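Cystathionine gamma-synthase (Xanthomonas oryzae pv. oryzae KACC 10331, PDB 6LD7) probably catalyses the pyridoxal 5'-phosphate-dependent synthesis of cystathionine in the methionine biosynthesis pathway. Local coordinates at residues A227-H230 with Q231-V234; V286-P289 with G290-T293. The protein carries 1 engineered substitution. All coordinates share one frame; numbering follows the deposited sequence.

Contact 1. Residues A227-H230 with Q231-V234; sequences AELH and QQLV
The imidazole ring of His230 is overlapped by Val234, whose CG2 sits over one ring face, 4.0 Å from the centroid and 27° off the ring normal. This CH-pi contact spans one helical turn. With chi1 at 171°, the ring trails along the helix over the next turn; there CG2 of Val234 comes 3.7 Å from His230 CE1. The same pair is joined through the main chain, Val234 N donating to His230 O at 3.0 Å. On another flank Glu228 and Gln232 run side by side, CG of the one 3.8 Å from NE2 of the other, with carboxylate and amide planes turned 40° apart. The helix, 227-240, follows strand 220-224 of the seven-stranded mixed sheet in the large domain of a fold-type I pyridoxal phosphate enzyme. Its inner side carries Leu229, with CD2 4.4 Å from CG of Leu233; both leucines press on strands 220-224 and 202-206. A bend at chi2 brings OE1 of Gln231 to a water, 2.9 Å away, that donates to it and to Ala227 O and lies in the His230 ring plane, at its edge.

Contact 2. Residues V286-P289 with G290-T293; sequences VYFP and GLAT
Phe288 and Leu291 close a type I beta turn just beyond strand 283-287, and Leu291 N donates to Phe288 O at 3.2 Å. The bond is nearly straight at hydrogen (171°), yet the donor stands well above the carbonyl plane rather than within it. Beside the turn, one face of the Phe288 ring lies against main chain: Gly290 N is 3.5 Å above the ring plane, displaced toward the rim, and Gly290 CA comes 3.5 Å from CE2. Glycine has no side chain to hold the ring off. The first torsion of Phe288, close to trans at -178°, carries the ring forward along the chain to Gly290. Leu291 joins this cluster from the far end of the turn: its CD1 meets Val286 CG1 at 3.6 Å, the two side chains crossing at about a right angle, while its CG lies 4.2 Å from Phe288 CD2. Further out, helix 259-277 covers the apolar group, with Ala270 and Ala274 against Phe288 and Leu277 against Val286. Pro289, at the second turn position, packs on Leu162 and Ile164, and its O accepts from His297 ND1. Across the mouth of the turn, a water 2.7 Å from Thr293 OG1 donates a weak bond to Val286 O.

Contact 1 lies on a helix that flanks the seven-stranded sheet, whereas contact 2 turns the chain at the end of a strand of the five-stranded sheet that is outermost within this chain. They sit on opposite sides of the chain's centre, at about 21 Å and 19 Å from it, with 38 Å between their own centres and about 27 Å between nearest atoms, so neither touches the other. Lys209, predicted to carry the pyridoxal phosphate, lies outside both contacts in sequence. No neighbouring subunit of the four-chain assembly touches either contact. A triethylene glycol, probably from the crystallisation liquor, lies about 4 Å from the side chain of Gln232 in contact 1.

Contact 1. Residues A227-H230 with Q231-V234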
loop_
_atom_site.group_PDB
_atom_site.type_symbol
_atom_site.label_atom_id
_atom_site.label_comp_id
_atom_site.label_asym_id
_atom_site.label_seq_id
_atom_site.Cartn_x
_atom_site.Cartn_y
_atom_site.Cartn_z
ATOM N N ALA C 227 -17.607 -27.865 6.993
ATOM C CA ALA C 227 -18.295 -26.571 6.828
ATOM C C ALA C 227 -18.728 -26.049 8.207
ATOM O O ALA C 227 -18.596 -24.819 8.513
ATOM C CB ALA C 227 -19.482 -26.694 5.861
ATOM N N GLU C 228 -19.160 -26.931 9.054
ATOM C CA GLU C 228 -19.697 -26.500 10.347
ATOM C C GLU C 228 -18.521 -26.053 11.232
ATOM O O GLU C 228 -18.654 -25.005 11.842
ATOM C CB GLU C 228 -20.553 -27.609 10.930
ATOM C CG GLU C 228 -20.969 -27.415 12.378
ATOM C CD GLU C 228 -21.754 -28.629 12.904
ATOM O OE1 GLU C 228 -21.779 -28.853 14.165
ATOM O OE2 GLU C 228 -22.316 -29.403 12.034
ATOM N N LEU C 229 -17.389 -26.744 11.280
ATOM C CA LEU C 229 -16.280 -26.220 12.106
ATOM C C LEU C 229 -15.786 -24.870 11.508
ATOM O O LEU C 229 -15.301 -23.970 12.255
ATOM C CB LEU C 229 -15.149 -27.217 12.099
ATOM C CG LEU C 229 -14.400 -27.419 13.388
ATOM C CD1 LEU C 229 -13.057 -28.068 13.115
ATOM C CD2 LEU C 229 -14.363 -26.206 14.309
ATOM N N HIS C 230 -15.757 -24.772 10.183
ATOM C CA HIS C 230 -15.376 -23.516 9.472
ATOM C C HIS C 230 -16.204 -22.326 9.997
ATOM O O HIS C 230 -15.610 -21.299 10.312
ATOM C CB HIS C 230 -15.471 -23.684 7.971
ATOM C CG HIS C 230 -15.309 -22.414 7.241
ATOM N ND1 HIS C 230 -14.142 -21.668 7.314
ATOM C CD2 HIS C 230 -16.184 -21.696 6.507
ATOM C CE1 HIS C 230 -14.310 -20.549 6.617
ATOM N NE2 HIS C 230 -15.537 -20.568 6.088
ATOM N N GLN C 231 -17.503 -22.493 10.126
ATOM C CA GLN C 231 -18.484 -21.475 10.578
ATOM C C GLN C 231 -18.174 -21.127 12.036
ATOM O O GLN C 231 -18.230 -19.962 12.367
ATOM C CB GLN C 231 -19.951 -21.905 10.359
ATOM C CG GLN C 231 -20.427 -21.781 8.900
ATOM C CD GLN C 231 -20.127 -20.470 8.167
ATOM O OE1 GLN C 231 -19.812 -20.426 6.979
ATOM N NE2 GLN C 231 -20.187 -19.343 8.845
ATOM N N GLN C 232 -17.807 -22.085 12.861
ATOM C CA GLN C 232 -17.373 -21.799 14.237
ATOM C C GLN C 232 -16.078 -21.013 14.225
ATOM O O GLN C 232 -15.995 -20.046 15.011
ATOM C CB GLN C 232 -17.251 -23.096 15.003
ATOM C CG GLN C 232 -18.618 -23.787 15.173
ATOM C CD GLN C 232 -18.356 -25.124 15.838
ATOM O OE1 GLN C 232 -17.652 -25.170 16.819
ATOM N NE2 GLN C 232 -18.708 -26.234 15.223
ATOM N N LEU C 233 -15.154 -21.295 13.316
ATOM C CA LEU C 233 -13.910 -20.500 13.312
ATOM C C LEU C 233 -14.183 -19.041 12.888
ATOM O O LEU C 233 -13.564 -18.121 13.473
ATOM C CB LEU C 233 -12.882 -21.148 12.411
ATOM C CG LEU C 233 -12.388 -22.542 12.813
ATOM C CD1 LEU C 233 -11.700 -23.103 11.616
ATOM C CD2 LEU C 233 -11.433 -22.457 13.985
ATOM N N VAL C 234 -15.080 -18.832 11.928
ATOM C CA VAL C 234 -15.452 -17.487 11.446
ATOM C C VAL C 234 -16.028 -16.724 12.637
ATOM O O VAL C 234 -15.742 -15.557 12.826
ATOM C CB VAL C 234 -16.434 -17.627 10.276
ATOM C CG1 VAL C 234 -17.168 -16.304 9.950
ATOM C CG2 VAL C 234 -15.729 -18.135 8.991
HETATM O O HOH W 1 -19.222 -23.074 5.865
#

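Contact 2. Residues V286-P289 with G290-T293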
loop_
_atom_site.group_PDB
_atom_site.type_symbol
_atom_site.label_atom_id
_atom_site.label_comp_id
_atom_site.label_asym_id
_atom_site.label_seq_id
_atom_site.Cartn_x
_atom_site.Cartn_y
_atom_site.Cartn_z
ATOM N N VAL C 286 23.473 -34.112 9.385
ATOM C CA VAL C 286 22.542 -33.285 8.600
ATOM C C VAL C 286 21.135 -33.749 8.938
ATOM O O VAL C 286 20.918 -34.964 8.958
ATOM C CB VAL C 286 22.795 -33.395 7.107
ATOM C CG1 VAL C 286 21.838 -32.465 6.350
ATOM C CG2 VAL C 286 24.205 -33.026 6.792
ATOM N N TYR C 287 20.240 -32.800 9.153
ATOM C CA TYR C 287 18.830 -33.064 9.472
ATOM C C TYR C 287 18.045 -32.576 8.262
ATOM O O TYR C 287 17.916 -31.365 8.082
ATOM C CB TYR C 287 18.443 -32.381 10.791
ATOM C CG TYR C 287 19.203 -32.847 12.004
ATOM C CD1 TYR C 287 18.863 -34.017 12.684
ATOM C CD2 TYR C 287 20.318 -32.139 12.430
ATOM C CE1 TYR C 287 19.629 -34.476 13.762
ATOM C CE2 TYR C 287 21.075 -32.554 13.497
ATOM C CZ TYR C 287 20.718 -33.710 14.180
ATOM O OH TYR C 287 21.483 -34.000 15.268
ATOM N N PHE C 288 17.663 -33.483 7.399
ATOM C CA PHE C 288 16.986 -33.158 6.113
ATOM C C PHE C 288 16.241 -34.388 5.622
ATOM O O PHE C 288 16.852 -35.406 5.393
ATOM C CB PHE C 288 17.941 -32.721 5.011
ATOM C CG PHE C 288 17.260 -32.333 3.720
ATOM C CD1 PHE C 288 16.334 -31.314 3.686
ATOM C CD2 PHE C 288 17.581 -32.971 2.518
ATOM C CE1 PHE C 288 15.755 -30.933 2.475
ATOM C CE2 PHE C 288 16.993 -32.601 1.319
ATOM C CZ PHE C 288 16.076 -31.593 1.294
ATOM N N PRO C 289 14.924 -34.289 5.427
ATOM C CA PRO C 289 14.126 -35.466 5.141
ATOM C C PRO C 289 14.464 -36.103 3.777
ATOM O O PRO C 289 14.086 -37.226 3.560
ATOM C CB PRO C 289 12.706 -34.924 5.184
ATOM C CG PRO C 289 12.798 -33.700 6.121
ATOM C CD PRO C 289 14.113 -33.075 5.713
ATOM N N GLY C 290 15.093 -35.345 2.894
ATOM C CA GLY C 290 15.590 -35.819 1.591
ATOM C C GLY C 290 16.651 -36.906 1.643
ATOM O O GLY C 290 16.872 -37.526 0.647
ATOM N N LEU C 291 17.420 -36.992 2.713
ATOM C CA LEU C 291 18.563 -37.882 2.829
ATOM C C LEU C 291 18.010 -39.229 3.252
ATOM O O LEU C 291 17.201 -39.313 4.211
ATOM C CB LEU C 291 19.513 -37.307 3.881
ATOM C CG LEU C 291 20.256 -36.044 3.460
ATOM C CD1 LEU C 291 21.082 -35.556 4.637
ATOM C CD2 LEU C 291 21.104 -36.311 2.194
ATOM N N ALA C 292 18.548 -40.272 2.666
ATOM C CA ALA C 292 18.063 -41.652 2.869
ATOM C C ALA C 292 18.362 -42.111 4.275
ATOM O O ALA C 292 17.692 -42.967 4.700
ATOM C CB ALA C 292 18.676 -42.557 1.796
ATOM N N THR C 293 19.335 -41.533 4.975
ATOM C CA THR C 293 19.730 -41.866 6.347
ATOM C C THR C 293 19.020 -41.025 7.383
ATOM O O THR C 293 19.261 -41.265 8.579
ATOM C CB THR C 293 21.230 -41.614 6.474
ATOM O OG1 THR C 293 21.371 -40.264 6.036
ATOM C CG2 THR C 293 21.985 -42.583 5.572
HETATM O O HOH W 2 21.079 -38.170 7.725
#